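Local coordinates for protein digeranylgeranylglycerophospholipid reductase (Sulfolobus acidocaldarius, PDB 4OPG) that reduces the double bonds of geranylgeranyl chains, using bound FAD, to make the saturated archaeols of archaeal membrane lipids, at residues D58-P63 / A305-Y310. The protein carries 1 engineered substitution. Residues are numbered along the deposited sequence; the frame is centred on the assembly and turned at random.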
loop_
_atom_site.group_PDB
_atom_site.type_symbol
_atom_site.label_atom_id
_atom_site.label_comp_id
_atom_site.label_asym_id
_atom_site.label_seq_id
_atom_site.Cartn_x
_atom_site.Cartn_y
_atom_site.Cartn_z
ATOM N N ASP A 58 -0.372 16.649 2.664
ATOM C CA ASP A 58 -1.056 17.708 3.400
ATOM C C ASP A 58 -1.553 17.221 4.755
ATOM O O ASP A 58 -1.244 17.810 5.793
ATOM C CB ASP A 58 -2.232 18.252 2.587
ATOM C CG ASP A 58 -1.792 19.141 1.443
ATOM O OD1 ASP A 58 -0.769 19.843 1.594
ATOM O OD2 ASP A 58 -2.472 19.144 0.395
ATOM N N LYS A 59 -2.327 16.141 4.729
ATOM C CA LYS A 59 -2.952 15.580 5.921
ATOM C C LYS A 59 -1.955 15.267 7.035
ATOM O O LYS A 59 -2.209 15.547 8.207
ATOM C CB LYS A 59 -3.718 14.308 5.550
ATOM C CG LYS A 59 -4.345 13.587 6.727
ATOM C CD LYS A 59 -4.561 12.114 6.414
ATOM C CE LYS A 59 -5.387 11.923 5.153
ATOM N NZ LYS A 59 -5.550 10.480 4.814
ATOM N N LEU A 60 -0.817 14.694 6.660
ATOM C CA LEU A 60 0.146 14.197 7.633
ATOM C C LEU A 60 1.214 15.227 7.987
ATOM O O LEU A 60 2.088 14.965 8.813
ATOM C CB LEU A 60 0.810 12.926 7.101
ATOM C CG LEU A 60 -0.153 11.812 6.689
ATOM C CD1 LEU A 60 0.593 10.706 5.967
ATOM C CD2 LEU A 60 -0.892 11.264 7.902
ATOM N N GLY A 61 1.140 16.398 7.362
ATOM C CA GLY A 61 2.144 17.426 7.565
ATOM C C GLY A 61 3.480 16.989 6.998
ATOM O O GLY A 61 4.540 17.317 7.535
ATOM N N MET A 62 3.421 16.237 5.905
ATOM C CA MET A 62 4.619 15.731 5.248
ATOM C C MET A 62 5.137 16.754 4.243
ATOM O O MET A 62 4.358 17.322 3.477
ATOM C CB MET A 62 4.322 14.400 4.555
ATOM C CG MET A 62 5.441 13.380 4.649
ATOM S SD MET A 62 5.697 12.794 6.334
ATOM C CE MET A 62 7.147 11.770 6.110
ATOM N N PRO A 63 6.457 16.996 4.241
ATOM C CA PRO A 63 7.056 17.987 3.341
ATOM C C PRO A 63 6.816 17.659 1.869
ATOM O O PRO A 63 7.039 16.523 1.448
ATOM C CB PRO A 63 8.550 17.914 3.680
ATOM C CG PRO A 63 8.738 16.562 4.287
ATOM C CD PRO A 63 7.475 16.296 5.044
ATOM N N ALA A 305 1.360 4.139 3.493
ATOM C CA ALA A 305 2.543 3.781 4.272
ATOM C C ALA A 305 2.949 4.949 5.162
ATOM O O ALA A 305 3.321 4.760 6.320
ATOM C CB ALA A 305 3.695 3.378 3.363
ATOM N N MET A 306 2.877 6.158 4.610
ATOM C CA MET A 306 3.151 7.363 5.384
ATOM C C MET A 306 2.124 7.519 6.501
ATOM O O MET A 306 2.460 7.942 7.606
ATOM C CB MET A 306 3.149 8.601 4.486
ATOM C CG MET A 306 4.285 8.640 3.476
ATOM S SD MET A 306 4.374 10.213 2.592
ATOM C CE MET A 306 2.763 10.254 1.813
ATOM N N ILE A 307 0.875 7.172 6.205
ATOM C CA ILE A 307 -0.188 7.205 7.203
ATOM C C ILE A 307 0.112 6.242 8.351
ATOM O O ILE A 307 -0.048 6.590 9.521
ATOM C CB ILE A 307 -1.557 6.850 6.584
ATOM C CG1 ILE A 307 -1.962 7.900 5.547
ATOM C CG2 ILE A 307 -2.623 6.734 7.664
ATOM C CD1 ILE A 307 -3.308 7.640 4.905
ATOM N N SER A 308 0.559 5.037 8.006
ATOM C CA SER A 308 0.879 4.026 9.007
ATOM C C SER A 308 2.052 4.473 9.880
ATOM O O SER A 308 2.093 4.181 11.074
ATOM C CB SER A 308 1.189 2.681 8.340
ATOM O OG SER A 308 2.381 2.737 7.573
ATOM N N GLY A 309 2.998 5.189 9.279
ATOM C CA GLY A 309 4.125 5.735 10.017
ATOM C C GLY A 309 3.682 6.812 10.991
ATOM O O GLY A 309 4.212 6.928 12.099
ATOM N N TYR A 310 2.702 7.606 10.568
ATOM C CA TYR A 310 2.110 8.630 11.418
ATOM C C TYR A 310 1.434 8.004 12.635
ATOM O O TYR A 310 1.672 8.416 13.770
ATOM C CB TYR A 310 1.109 9.467 10.616
ATOM C CG TYR A 310 0.162 10.295 11.456
ATOM C CD1 TYR A 310 0.545 11.535 11.953
ATOM C CD2 TYR A 310 -1.123 9.843 11.740
ATOM C CE1 TYR A 310 -0.321 12.296 12.719
ATOM C CE2 TYR A 310 -1.994 10.596 12.505
ATOM C CZ TYR A 310 -1.588 11.822 12.992
ATOM O OH TYR A 310 -2.455 12.575 13.752
#
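Leu60 drives both of its methyl groups into one side of helix 302-322, among Met306, Ile307 and Tyr310. CD1 settles against the backbone between two of these residues, 3.6 Å from Met306 C, and also touches Met306 CB and Ile307 CG1. CD2 turns toward the next turn of the helix, where it lies 3.8 Å from Tyr310 CB and meets the root of the ring obliquely at CG. With CG anti to its own carbonyl carbon (chi1 -55°), Leu60 reaches the helix although its CB does not point at it.

Two longer side chains extend the contact. Met306 has CG anti to its carbonyl carbon and an extended chi2 (-172°), which together place its sulfur SD 3.9 Å from CG of Met62; the two methionines meet at an angle, not side by side. Near the solvent, the poorly ordered Lys59 brings NZ to 3.6 Å from Ile307 CD1 and makes a long, weak ion pair with Glu340. No hydrogen bond joins the two segments, and the contact is mainly apolar packing centred on Leu60. Gly61, with positive phi, ends helix 54-59 in a Schellman motif whose turn carries the chain from Leu60 to Met62.

The contact thus sets the end of helix 54-59 against helix 302-322. Ile307 also touches His56 and Tyr341, both lipid-binding residues, the latter on helix 332-355. Met306 reaches Phe16 on helix 16-25, while Met62 touches both that helix and helix 99-112.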